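Programmed cell death 6-interacting protein (Homo sapiens, PDB 5WA1) sorts cargo into multivesicular bodies and acts in endocytosis, membrane repair and cytokinesis, with its Bro1 domain, the part crystallised here, binding CHMP4 proteins of ESCRT-III. Local coordinates at residues L79-G84 and A149-Q154; Q159-D164 and K168-H173; H173-S178 and E218-K223; A242-D247 and T357-T362. One frame throughout, in Å; residues are numbered along the deposited sequence.

All four contacts belong to the helical Bro1 domain, and helix 164-191 ties most of them together. Interaction 3, the buried one, packs that helix against helix 202-226. Interaction 2, at the surface, folds the loop before helix 164-191 back onto its first turns; the two share H173, and their centres lie about 8 Å apart. Interaction 1, partly buried, sets a turn before helix 83-97 on helix 137-157, whose A152 touches H173. Interaction 4, also at the surface, holds the late loop 357-362 by a tyrosine of helix 231-252. Aliphatic and ring-edge packing dominates interaction 3, side-chain methylenes and methyls interactions 1 and 2; interaction 2 adds a backbone helix bond, and interaction 4 a hydroxyl-hydroxyl hydrogen bond.

Interaction 1: L79-G84 and A149-Q154; sequences LDKHEG and AALASQ
L151 and Q154, one helical turn apart on helix 137-157, receive K81 from the turn that precedes helix 83-97. Ahead of them, A149 packs on A180 and F181 of helix 164-191. The carbonyl of A150 takes two donors, the N-H of Q154 and the hydroxyl of S153, the latter with OG 2.7 Å from A150 O. L151 comes next and gives the hydrophobic half of the contact. Its CG stands anti to the backbone N (chi1 -177°), and the branch ending in CD1 lies 4.2 Å from K81 CA. The same methyl also looks at the backbone of D80, with CD1 4.4 Å from D80 O, and L151 also touches A85, L86 and L89 of helix 83-97. A152 touches H173 and F176 of helix 164-191. S153 uses its OG once more, on the backbone N of V28. Q154 closes the segment with an extended chain that runs across the lysine: K81 CD rests 3.9 Å from Q154 CB, and K81 CE comes to 3.1 Å from Q154 OE1. This is a carbon-oxygen approach; the amide's polar hold is elsewhere, NE2 donating to the carbonyl of V28. K81 bends at its third and fourth torsions, and NZ makes a long, weak ion pair with E158. K81 is the centre of an inverse gamma turn closed by a weak bond from H82 N to D80 O, a tight reversal placed just ahead of H82, the N-cap residue, where the start of helix 83-97 packs against helix 137-157 in the largely helical Bro1 domain.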
loop_
_atom_site.group_PDB
_atom_site.type_symbol
_atom_site.label_atom_id
_atom_site.label_comp_id
_atom_site.label_asym_id
_atom_site.label_seq_id
_atom_site.Cartn_x
_atom_site.Cartn_y
_atom_site.Cartn_z
ATOM N N LEU A 79 18.468 -2.357 -4.228
ATOM C CA LEU A 79 19.012 -1.236 -3.475
ATOM C C LEU A 79 18.160 0.002 -3.728
ATOM O O LEU A 79 17.256 -0.002 -4.566
ATOM C CB LEU A 79 20.485 -0.981 -3.840
ATOM C CG LEU A 79 21.553 -2.037 -3.514
ATOM C CD1 LEU A 79 22.919 -1.670 -4.080
ATOM C CD2 LEU A 79 21.646 -2.265 -2.010
ATOM N N ASP A 80 18.453 1.057 -2.965
ATOM C CA ASP A 80 17.902 2.396 -3.168
ATOM C C ASP A 80 16.414 2.695 -3.000
ATOM O O ASP A 80 15.685 2.831 -3.988
ATOM C CB ASP A 80 18.213 2.883 -4.585
ATOM C CG ASP A 80 18.880 4.240 -4.604
ATOM O OD1 ASP A 80 18.734 4.987 -3.616
ATOM O OD2 ASP A 80 19.544 4.559 -5.614
ATOM N N LYS A 81 15.957 2.819 -1.757
ATOM C CA LYS A 81 14.600 3.289 -1.461
ATOM C C LYS A 81 14.303 4.764 -1.696
ATOM O O LYS A 81 13.725 5.443 -0.846
ATOM C CB LYS A 81 14.245 2.891 -0.034
ATOM C CG LYS A 81 14.189 1.396 0.209
ATOM C CD LYS A 81 13.656 1.108 1.596
ATOM C CE LYS A 81 14.262 -0.159 2.168
ATOM N NZ LYS A 81 15.752 -0.126 2.132
ATOM N N HIS A 82 14.702 5.282 -2.854
ATOM C CA HIS A 82 14.431 6.664 -3.215
ATOM C C HIS A 82 13.705 6.690 -4.554
ATOM O O HIS A 82 13.500 5.656 -5.201
ATOM C CB HIS A 82 15.723 7.505 -3.240
ATOM C CG HIS A 82 16.396 7.578 -4.578
ATOM N ND1 HIS A 82 16.935 6.476 -5.206
ATOM C CD2 HIS A 82 16.649 8.633 -5.389
ATOM C CE1 HIS A 82 17.474 6.845 -6.354
ATOM N NE2 HIS A 82 17.314 8.149 -6.489
ATOM N N GLU A 83 13.300 7.897 -4.959
ATOM C CA GLU A 83 12.434 8.046 -6.124
ATOM C C GLU A 83 13.126 7.624 -7.415
ATOM O O GLU A 83 12.461 7.137 -8.338
ATOM C CB GLU A 83 11.947 9.492 -6.224
ATOM C CG GLU A 83 10.878 9.726 -7.279
ATOM C CD GLU A 83 10.454 11.180 -7.367
ATOM O OE1 GLU A 83 10.989 12.007 -6.596
ATOM O OE2 GLU A 83 9.588 11.499 -8.209
ATOM N N GLY A 84 14.449 7.803 -7.504
ATOM C CA GLY A 84 15.163 7.391 -8.705
ATOM C C GLY A 84 15.032 5.905 -8.986
ATOM O O GLY A 84 14.799 5.499 -10.126
ATOM N N ALA A 149 4.867 -1.447 -6.708
ATOM C CA ALA A 149 4.016 -1.285 -5.531
ATOM C C ALA A 149 4.795 -1.539 -4.245
ATOM O O ALA A 149 4.680 -0.776 -3.277
ATOM C CB ALA A 149 2.818 -2.231 -5.633
ATOM N N ALA A 150 5.598 -2.607 -4.221
ATOM C CA ALA A 150 6.364 -2.950 -3.025
ATOM C C ALA A 150 7.373 -1.862 -2.685
ATOM O O ALA A 150 7.489 -1.443 -1.526
ATOM C CB ALA A 150 7.071 -4.295 -3.233
ATOM N N LEU A 151 8.139 -1.402 -3.680
ATOM C CA LEU A 151 9.099 -0.340 -3.407
ATOM C C LEU A 151 8.390 0.941 -2.978
ATOM O O LEU A 151 8.850 1.636 -2.063
ATOM C CB LEU A 151 9.998 -0.110 -4.633
ATOM C CG LEU A 151 11.095 0.942 -4.441
ATOM C CD1 LEU A 151 12.036 0.538 -3.319
ATOM C CD2 LEU A 151 11.887 1.210 -5.723
ATOM N N ALA A 152 7.242 1.248 -3.591
ATOM C CA ALA A 152 6.467 2.409 -3.157
ATOM C C ALA A 152 6.014 2.264 -1.708
ATOM O O ALA A 152 6.014 3.242 -0.948
ATOM C CB ALA A 152 5.254 2.611 -4.065
ATOM N N SER A 153 5.614 1.050 -1.307
ATOM C CA SER A 153 5.220 0.834 0.084
ATOM C C SER A 153 6.404 1.023 1.021
ATOM O O SER A 153 6.237 1.526 2.138
ATOM C CB SER A 153 4.619 -0.566 0.266
ATOM O OG SER A 153 5.641 -1.556 0.395
ATOM N N GLN A 154 7.608 0.647 0.582
ATOM C CA GLN A 154 8.782 0.823 1.428
ATOM C C GLN A 154 9.167 2.290 1.547
ATOM O O GLN A 154 9.555 2.750 2.629
ATOM C CB GLN A 154 9.954 0.007 0.884
ATOM C CG GLN A 154 9.709 -1.502 0.907
ATOM C CD GLN A 154 10.954 -2.280 0.525
ATOM O OE1 GLN A 154 12.069 -1.819 0.751
ATOM N NE2 GLN A 154 10.772 -3.459 -0.070
#

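Interaction 2: Q159-D164 and K168-H173; sequences QNLDND and KIAAKH
With CG beside the backbone N (chi1 -64°) and a bend at chi2 (-52°), the amide of Q159 curls back over I169, whose own CG2 stands anti to its backbone N and faces the glutamine. The two side chains meet at about a right angle. I169 CG2 touches the flat end at Q159 CD, 3.5 Å away, and I169 CD1 sits 3.6 Å from Q159 OE1, so the amide lies against aliphatic carbon; its polar NE2 is used by the carbonyl of I155. Nearer the backbone, Q159 CG is 4.2 Å from A170 CB, and that methyl is approached by a second residue, L161, through CD2 at 4.1 Å. The chain here is the connection of a helical hairpin, joining helix 137-157 to helix 164-191. A type I turn from N160 to N163 reverses it, and N160 OD1 accepts from D162 N in an Asx turn, the donor standing above the carbonyl plane. N163 then occupies the N-cap position, its OD1 accepting from G166 N. In the first turn of the helix K168 N donates to D164 O, 2.9 Å away. D164 sends its carboxylate to a salt bridge with K223 of helix 202-226, while K168 NZ makes a long, weak ion pair with E165. K168 and A171 pack on an aromatic side chain of the bound CHMP4C peptide, to which D164 OD2 adds a weak hydrogen bond.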
loop_
_atom_site.group_PDB
_atom_site.type_symbol
_atom_site.label_atom_id
_atom_site.label_comp_id
_atom_site.label_asym_id
_atom_site.label_seq_id
_atom_site.Cartn_x
_atom_site.Cartn_y
_atom_site.Cartn_z
ATOM N N GLN A 159 8.816 7.396 5.506
ATOM C CA GLN A 159 8.651 8.839 5.558
ATOM C C GLN A 159 8.533 9.317 7.001
ATOM O O GLN A 159 7.990 8.620 7.863
ATOM C CB GLN A 159 7.429 9.261 4.746
ATOM C CG GLN A 159 7.584 8.958 3.262
ATOM C CD GLN A 159 8.874 9.523 2.695
ATOM O OE1 GLN A 159 9.158 10.713 2.833
ATOM N NE2 GLN A 159 9.672 8.664 2.062
ATOM N N ASN A 160 9.085 10.500 7.261
ATOM C CA ASN A 160 8.922 11.160 8.549
ATOM C C ASN A 160 7.519 11.736 8.595
ATOM O O ASN A 160 7.201 12.680 7.863
ATOM C CB ASN A 160 9.980 12.243 8.734
ATOM C CG ASN A 160 9.728 13.116 9.961
ATOM O OD1 ASN A 160 8.993 12.742 10.880
ATOM N ND2 ASN A 160 10.340 14.295 9.974
ATOM N N LEU A 161 6.667 11.156 9.426
ATOM C CA LEU A 161 5.288 11.602 9.467
ATOM C C LEU A 161 5.091 12.798 10.387
ATOM O O LEU A 161 3.959 13.276 10.519
ATOM C CB LEU A 161 4.389 10.442 9.881
ATOM C CG LEU A 161 4.537 9.228 8.960
ATOM C CD1 LEU A 161 3.467 8.226 9.292
ATOM C CD2 LEU A 161 4.472 9.630 7.485
ATOM N N ASP A 162 6.160 13.281 11.020
ATOM C CA ASP A 162 6.151 14.546 11.744
ATOM C C ASP A 162 6.409 15.725 10.811
ATOM O O ASP A 162 6.601 16.856 11.269
ATOM C CB ASP A 162 7.191 14.497 12.870
ATOM C CG ASP A 162 7.097 15.678 13.824
ATOM O OD1 ASP A 162 6.085 15.787 14.549
ATOM O OD2 ASP A 162 8.047 16.493 13.855
ATOM N N ASN A 163 6.405 15.478 9.509
ATOM C CA ASN A 163 6.664 16.494 8.505
ATOM C C ASN A 163 5.600 16.394 7.424
ATOM O O ASN A 163 5.243 15.292 6.995
ATOM C CB ASN A 163 8.064 16.319 7.907
ATOM C CG ASN A 163 8.296 17.208 6.719
ATOM O OD1 ASN A 163 7.862 16.896 5.616
ATOM N ND2 ASN A 163 8.977 18.332 6.935
ATOM N N ASP A 164 5.104 17.550 6.975
ATOM C CA ASP A 164 3.957 17.554 6.071
ATOM C C ASP A 164 4.313 16.957 4.717
ATOM O O ASP A 164 3.502 16.248 4.112
ATOM C CB ASP A 164 3.417 18.972 5.898
ATOM C CG ASP A 164 2.110 19.004 5.129
ATOM O OD1 ASP A 164 1.070 18.613 5.708
ATOM O OD2 ASP A 164 2.121 19.420 3.950
ATOM N N LYS A 168 2.685 13.705 2.898
ATOM C CA LYS A 168 2.148 13.732 1.540
ATOM C C LYS A 168 2.798 12.668 0.658
ATOM O O LYS A 168 2.117 12.030 -0.155
ATOM C CB LYS A 168 2.331 15.128 0.944
ATOM C CG LYS A 168 1.618 15.364 -0.379
ATOM C CD LYS A 168 1.290 16.855 -0.590
ATOM C CE LYS A 168 2.522 17.743 -0.474
ATOM N NZ LYS A 168 2.274 19.165 -0.900
ATOM N N ILE A 169 4.109 12.459 0.804
ATOM C CA ILE A 169 4.773 11.385 0.063
ATOM C C ILE A 169 4.165 10.032 0.427
ATOM O O ILE A 169 3.861 9.210 -0.447
ATOM C CB ILE A 169 6.291 11.408 0.324
ATOM C CG1 ILE A 169 6.921 12.645 -0.315
ATOM C CG2 ILE A 169 6.941 10.111 -0.181
ATOM C CD1 ILE A 169 8.392 12.855 0.025
ATOM N N ALA A 170 3.983 9.781 1.726
ATOM C CA ALA A 170 3.427 8.501 2.154
ATOM C C ALA A 170 2.002 8.319 1.650
ATOM O O ALA A 170 1.636 7.230 1.192
ATOM C CB ALA A 170 3.472 8.389 3.682
ATOM N N ALA A 171 1.183 9.369 1.724
ATOM C CA ALA A 171 -0.195 9.261 1.255
ATOM C C ALA A 171 -0.243 8.926 -0.230
ATOM O O ALA A 171 -1.023 8.067 -0.658
ATOM C CB ALA A 171 -0.950 10.562 1.526
ATOM N N LYS A 172 0.593 9.595 -1.025
ATOM C CA LYS A 172 0.632 9.343 -2.463
ATOM C C LYS A 172 1.145 7.942 -2.770
ATOM O O LYS A 172 0.578 7.239 -3.615
ATOM C CB LYS A 172 1.494 10.413 -3.146
ATOM C CG LYS A 172 1.451 10.405 -4.670
ATOM C CD LYS A 172 1.983 11.732 -5.237
ATOM C CE LYS A 172 1.333 12.926 -4.525
ATOM N NZ LYS A 172 1.938 14.237 -4.905
ATOM N N HIS A 173 2.196 7.497 -2.074
ATOM C CA HIS A 173 2.789 6.201 -2.399
ATOM C C HIS A 173 1.931 5.025 -1.929
ATOM O O HIS A 173 1.879 3.990 -2.613
ATOM C CB HIS A 173 4.200 6.126 -1.813
ATOM C CG HIS A 173 5.229 6.848 -2.636
ATOM N ND1 HIS A 173 5.107 8.179 -2.978
ATOM C CD2 HIS A 173 6.387 6.423 -3.192
ATOM C CE1 HIS A 173 6.152 8.542 -3.701
ATOM N NE2 HIS A 173 6.942 7.496 -3.846
#

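Interaction 3: H173-S178 and E218-K223; sequences HYQFAS and EVFFLK
Y174 and V219 make the buried half of this contact between helix 164-191 and helix 202-226, and Q175 with F220 the looser half. In the first, V219 presents CG2 to the edge of the tyrosine ring, close to the ring plane, and the methyl straddles one side of it: V219 CG2 is 3.9 Å from Y174 CD2, with Y174 CE2 at the same separation. The backbones stand 9.0 Å apart at these two CA atoms, and the gap is filled by the two side chains crossing at about a right angle. Y174 is further enclosed by A156 and A157 of helix 137-157 and by Q215 and A216, while L167 and A171 flank V219. The other half is polar on one side. Q175 NE2 lies 4.0 Å from F220 CE2, in the plane of the ring and at its edge, with the amide turned 86° to the ring, an edge contact without stacking. The extended Q175 chain carries its amide to partners elsewhere: OE1 accepts from the backbone N of K360 and NE2 donates to the carbonyl of A171. These two bonds fix the rotation of the amide and leave its N-H group beside the phenyl rim. F220 also packs on A171 and V359, and on this side the CHMP4C peptide lies: F220 meets one of its aromatic side chains edge-to-face, and K223, also salt-bridged to D227, makes a cation-pi contact with an aromatic side chain. The Y174 half is thus helix-to-helix core, and the F220 half a wall of the CHMP4-binding site of the Bro1 domain.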
loop_
_atom_site.group_PDB
_atom_site.type_symbol
_atom_site.label_atom_id
_atom_site.label_comp_id
_atom_site.label_asym_id
_atom_site.label_seq_id
_atom_site.Cartn_x
_atom_site.Cartn_y
_atom_site.Cartn_z
ATOM N N HIS A 173 2.196 7.497 -2.074
ATOM C CA HIS A 173 2.789 6.201 -2.399
ATOM C C HIS A 173 1.931 5.025 -1.929
ATOM O O HIS A 173 1.879 3.990 -2.613
ATOM C CB HIS A 173 4.200 6.126 -1.813
ATOM C CG HIS A 173 5.229 6.848 -2.636
ATOM N ND1 HIS A 173 5.107 8.179 -2.978
ATOM C CD2 HIS A 173 6.387 6.423 -3.192
ATOM C CE1 HIS A 173 6.152 8.542 -3.701
ATOM N NE2 HIS A 173 6.942 7.496 -3.846
ATOM N N TYR A 174 1.247 5.154 -0.784
ATOM C CA TYR A 174 0.335 4.096 -0.343
ATOM C C TYR A 174 -0.839 3.945 -1.296
ATOM O O TYR A 174 -1.264 2.824 -1.589
ATOM C CB TYR A 174 -0.178 4.378 1.072
ATOM C CG TYR A 174 0.813 4.074 2.166
ATOM C CD1 TYR A 174 1.539 2.886 2.171
ATOM C CD2 TYR A 174 1.004 4.972 3.219
ATOM C CE1 TYR A 174 2.451 2.609 3.186
ATOM C CE2 TYR A 174 1.909 4.705 4.226
ATOM C CZ TYR A 174 2.631 3.524 4.198
ATOM O OH TYR A 174 3.535 3.252 5.201
ATOM N N GLN A 175 -1.366 5.057 -1.811
ATOM C CA GLN A 175 -2.468 4.960 -2.763
ATOM C C GLN A 175 -1.998 4.388 -4.095
ATOM O O GLN A 175 -2.733 3.635 -4.746
ATOM C CB GLN A 175 -3.119 6.326 -2.949
ATOM C CG GLN A 175 -3.930 6.754 -1.720
ATOM C CD GLN A 175 -4.525 8.130 -1.893
ATOM O OE1 GLN A 175 -5.677 8.277 -2.310
ATOM N NE2 GLN A 175 -3.730 9.151 -1.605
ATOM N N PHE A 176 -0.781 4.736 -4.519
ATOM C CA PHE A 176 -0.215 4.101 -5.704
ATOM C C PHE A 176 -0.053 2.599 -5.492
ATOM O O PHE A 176 -0.495 1.798 -6.320
ATOM C CB PHE A 176 1.130 4.733 -6.068
ATOM C CG PHE A 176 1.868 3.953 -7.116
ATOM C CD1 PHE A 176 1.554 4.113 -8.451
ATOM C CD2 PHE A 176 2.811 2.995 -6.758
ATOM C CE1 PHE A 176 2.209 3.359 -9.437
ATOM C CE2 PHE A 176 3.459 2.235 -7.726
ATOM C CZ PHE A 176 3.157 2.424 -9.064
ATOM N N ALA A 177 0.584 2.199 -4.384
ATOM C CA ALA A 177 0.767 0.775 -4.118
ATOM C C ALA A 177 -0.571 0.053 -4.069
ATOM O O ALA A 177 -0.719 -1.037 -4.638
ATOM C CB ALA A 177 1.537 0.568 -2.812
ATOM N N SER A 178 -1.571 0.664 -3.431
ATOM C CA SER A 178 -2.899 0.063 -3.369
ATOM C C SER A 178 -3.471 -0.162 -4.761
ATOM O O SER A 178 -4.034 -1.225 -5.046
ATOM C CB SER A 178 -3.843 0.949 -2.553
ATOM O OG SER A 178 -5.152 0.376 -2.510
ATOM N N GLU A 218 -4.791 6.107 7.149
ATOM C CA GLU A 218 -4.151 6.443 8.416
ATOM C C GLU A 218 -3.284 7.686 8.293
ATOM O O GLU A 218 -3.217 8.503 9.222
ATOM C CB GLU A 218 -3.312 5.264 8.910
ATOM C CG GLU A 218 -2.606 5.540 10.238
ATOM C CD GLU A 218 -1.726 4.379 10.678
ATOM O OE1 GLU A 218 -1.676 3.371 9.952
ATOM O OE2 GLU A 218 -1.086 4.474 11.744
ATOM N N VAL A 219 -2.587 7.838 7.161
ATOM C CA VAL A 219 -1.764 9.021 6.953
ATOM C C VAL A 219 -2.632 10.272 6.928
ATOM O O VAL A 219 -2.244 11.321 7.451
ATOM C CB VAL A 219 -0.933 8.881 5.656
ATOM C CG1 VAL A 219 -0.274 10.205 5.308
ATOM C CG2 VAL A 219 0.125 7.801 5.818
ATOM N N PHE A 220 -3.815 10.191 6.313
ATOM C CA PHE A 220 -4.707 11.346 6.333
ATOM C C PHE A 220 -5.188 11.659 7.744
ATOM O O PHE A 220 -5.383 12.830 8.084
ATOM C CB PHE A 220 -5.898 11.119 5.404
ATOM C CG PHE A 220 -5.620 11.507 3.983
ATOM C CD1 PHE A 220 -5.838 12.802 3.553
ATOM C CD2 PHE A 220 -5.113 10.583 3.088
ATOM C CE1 PHE A 220 -5.570 13.173 2.250
ATOM C CE2 PHE A 220 -4.844 10.942 1.774
ATOM C CZ PHE A 220 -5.073 12.244 1.355
ATOM N N PHE A 221 -5.374 10.630 8.573
ATOM C CA PHE A 221 -5.704 10.867 9.975
ATOM C C PHE A 221 -4.555 11.578 10.682
ATOM O O PHE A 221 -4.771 12.537 11.433
ATOM C CB PHE A 221 -6.054 9.533 10.652
ATOM C CG PHE A 221 -5.905 9.546 12.147
ATOM C CD1 PHE A 221 -6.921 10.036 12.954
ATOM C CD2 PHE A 221 -4.747 9.075 12.745
ATOM C CE1 PHE A 221 -6.776 10.060 14.339
ATOM C CE2 PHE A 221 -4.592 9.098 14.119
ATOM C CZ PHE A 221 -5.612 9.596 14.920
ATOM N N LEU A 222 -3.318 11.135 10.435
ATOM C CA LEU A 222 -2.161 11.792 11.041
ATOM C C LEU A 222 -2.020 13.226 10.548
ATOM O O LEU A 222 -1.660 14.131 11.317
ATOM C CB LEU A 222 -0.892 10.990 10.750
ATOM C CG LEU A 222 -0.845 9.607 11.412
ATOM C CD1 LEU A 222 0.368 8.835 10.932
ATOM C CD2 LEU A 222 -0.821 9.746 12.928
ATOM N N LYS A 223 -2.312 13.456 9.268
ATOM C CA LYS A 223 -2.293 14.810 8.723
ATOM C C LYS A 223 -3.333 15.690 9.408
ATOM O O LYS A 223 -3.053 16.834 9.785
ATOM C CB LYS A 223 -2.540 14.752 7.216
ATOM C CG LYS A 223 -2.968 16.055 6.571
ATOM C CD LYS A 223 -1.803 16.985 6.417
ATOM C CE LYS A 223 -2.155 18.168 5.533
ATOM N NZ LYS A 223 -1.265 19.301 5.863
#

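Interaction 4: A242-D247 and T357-T362; sequences ADYFGD and TLVKST
Y244 leaves helix 231-252 pointing at the loop 357-362, and its rim and hydroxyl meet V359 and T357. From CB, which heads toward the loop, the chain turns with CG anti to the carbonyl carbon (chi1 -72°), and this carries the ring outward from the helix. Along one flank of the ring CE2 is the first atom to find a partner, V359 CG2 at 3.8 Å. The valine methyl comes in obliquely, and the two side chains slide past each other in opposite directions. At the next carbon, Y244 CZ lies 4.1 Å from T357 OG1, which stands at the edge of the ring, close to its plane. The tip makes the polar bond: Y244 OH and T357 OG1 are 2.9 Å apart, a hydrogen bond in which either hydroxyl may be the donor. The same OH rests 3.5 Å from T357 CB and 4.1 Å from V359 CG2, so the phenol oxygen touches both residues. T357 offers its oxygen because OG1 stands opposite the backbone N (chi1 166°). Around this one tyrosine the backbones stay well apart, 9.8 Å between the CA atoms of Y244 and T357, and the link is made by a single long side chain. A second tie is the salt bridge of D243 with K355, two residues before T357 in the same loop. Helix 202-226 touches both segments: A214 meets Y244, A216 meets V359, and Q217 accepts from the backbone N of L358. Further along, the loop meets helix 164-191, where S361 OG hydrogen-bonds to S178 OG, while A242 and F245 of helix 231-252 pack on helix 262-287.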
loop_
_atom_site.group_PDB
_atom_site.type_symbol
_atom_site.label_atom_id
_atom_site.label_comp_id
_atom_site.label_asym_id
_atom_site.label_seq_id
_atom_site.Cartn_x
_atom_site.Cartn_y
_atom_site.Cartn_z
ATOM N N ALA A 242 -10.281 2.464 10.681
ATOM C CA ALA A 242 -10.609 1.252 11.418
ATOM C C ALA A 242 -11.319 0.248 10.527
ATOM O O ALA A 242 -11.012 -0.948 10.561
ATOM C CB ALA A 242 -11.474 1.600 12.647
ATOM N N ASP A 243 -12.265 0.720 9.705
ATOM C CA ASP A 243 -12.957 -0.173 8.778
ATOM C C ASP A 243 -11.987 -0.832 7.801
ATOM O O ASP A 243 -12.110 -2.030 7.509
ATOM C CB ASP A 243 -14.029 0.592 8.003
ATOM C CG ASP A 243 -15.380 0.518 8.659
ATOM O OD1 ASP A 243 -15.436 0.200 9.867
ATOM O OD2 ASP A 243 -16.384 0.774 7.966
ATOM N N TYR A 244 -11.020 -0.067 7.280
ATOM C CA TYR A 244 -10.068 -0.634 6.319
ATOM C C TYR A 244 -9.153 -1.651 6.980
ATOM O O TYR A 244 -8.895 -2.721 6.419
ATOM C CB TYR A 244 -9.211 0.473 5.693
ATOM C CG TYR A 244 -9.902 1.363 4.707
ATOM C CD1 TYR A 244 -10.822 0.854 3.794
ATOM C CD2 TYR A 244 -9.603 2.720 4.665
ATOM C CE1 TYR A 244 -11.436 1.685 2.865
ATOM C CE2 TYR A 244 -10.215 3.555 3.746
ATOM C CZ TYR A 244 -11.122 3.039 2.852
ATOM O OH TYR A 244 -11.716 3.882 1.940
ATOM N N PHE A 245 -8.591 -1.307 8.146
ATOM C CA PHE A 245 -7.752 -2.270 8.857
ATOM C C PHE A 245 -8.536 -3.509 9.248
ATOM O O PHE A 245 -8.006 -4.630 9.193
ATOM C CB PHE A 245 -7.127 -1.630 10.095
ATOM C CG PHE A 245 -5.961 -0.741 9.777
ATOM C CD1 PHE A 245 -4.807 -1.266 9.221
ATOM C CD2 PHE A 245 -6.019 0.614 10.027
ATOM C CE1 PHE A 245 -3.728 -0.440 8.915
ATOM C CE2 PHE A 245 -4.953 1.437 9.748
ATOM C CZ PHE A 245 -3.798 0.910 9.181
ATOM N N GLY A 246 -9.799 -3.332 9.645
ATOM C CA GLY A 246 -10.613 -4.479 10.024
ATOM C C GLY A 246 -10.873 -5.414 8.860
ATOM O O GLY A 246 -10.741 -6.636 8.982
ATOM N N ASP A 247 -11.250 -4.847 7.710
ATOM C CA ASP A 247 -11.445 -5.651 6.507
ATOM C C ASP A 247 -10.162 -6.379 6.124
ATOM O O ASP A 247 -10.199 -7.550 5.735
ATOM C CB ASP A 247 -11.914 -4.765 5.348
ATOM C CG ASP A 247 -13.368 -4.335 5.476
ATOM O OD1 ASP A 247 -14.090 -4.884 6.332
ATOM O OD2 ASP A 247 -13.792 -3.453 4.703
ATOM N N THR A 357 -13.786 8.868 3.968
ATOM C CA THR A 357 -12.692 8.254 3.226
ATOM C C THR A 357 -12.036 9.310 2.340
ATOM O O THR A 357 -12.706 9.951 1.526
ATOM C CB THR A 357 -13.181 7.062 2.396
ATOM O OG1 THR A 357 -12.176 6.696 1.436
ATOM C CG2 THR A 357 -14.482 7.383 1.678
ATOM N N LEU A 358 -10.733 9.505 2.527
ATOM C CA LEU A 358 -9.938 10.452 1.759
ATOM C C LEU A 358 -9.039 9.783 0.733
ATOM O O LEU A 358 -8.259 10.473 0.067
ATOM C CB LEU A 358 -9.073 11.295 2.707
ATOM C CG LEU A 358 -9.674 12.611 3.210
ATOM C CD1 LEU A 358 -9.649 13.632 2.096
ATOM C CD2 LEU A 358 -11.091 12.416 3.704
ATOM N N VAL A 359 -9.119 8.465 0.584
ATOM C CA VAL A 359 -8.142 7.729 -0.210
ATOM C C VAL A 359 -8.843 6.915 -1.284
ATOM O O VAL A 359 -10.015 6.542 -1.153
ATOM C CB VAL A 359 -7.271 6.824 0.686
ATOM C CG1 VAL A 359 -6.449 7.682 1.635
ATOM C CG2 VAL A 359 -8.148 5.856 1.469
ATOM N N LYS A 360 -8.104 6.647 -2.361
ATOM C CA LYS A 360 -8.575 5.855 -3.485
ATOM C C LYS A 360 -7.398 5.042 -4.004
ATOM O O LYS A 360 -6.259 5.514 -3.987
ATOM C CB LYS A 360 -9.146 6.760 -4.590
ATOM C CG LYS A 360 -9.676 6.028 -5.814
ATOM C CD LYS A 360 -10.924 5.218 -5.489
ATOM C CE LYS A 360 -11.298 4.286 -6.636
ATOM N NZ LYS A 360 -12.462 3.421 -6.299
ATOM N N SER A 361 -7.663 3.806 -4.432
ATOM C CA SER A 361 -6.638 3.020 -5.108
ATOM C C SER A 361 -6.337 3.666 -6.458
ATOM O O SER A 361 -7.229 3.785 -7.300
ATOM C CB SER A 361 -7.097 1.574 -5.293
ATOM O OG SER A 361 -7.338 0.943 -4.039
ATOM N N THR A 362 -5.100 4.115 -6.648
ATOM C CA THR A 362 -4.739 4.857 -7.861
ATOM C C THR A 362 -4.708 3.921 -9.063
ATOM O O THR A 362 -3.945 2.945 -9.055
ATOM C CB THR A 362 -3.378 5.529 -7.689
ATOM O OG1 THR A 362 -3.384 6.323 -6.491
ATOM C CG2 THR A 362 -3.052 6.418 -8.887
#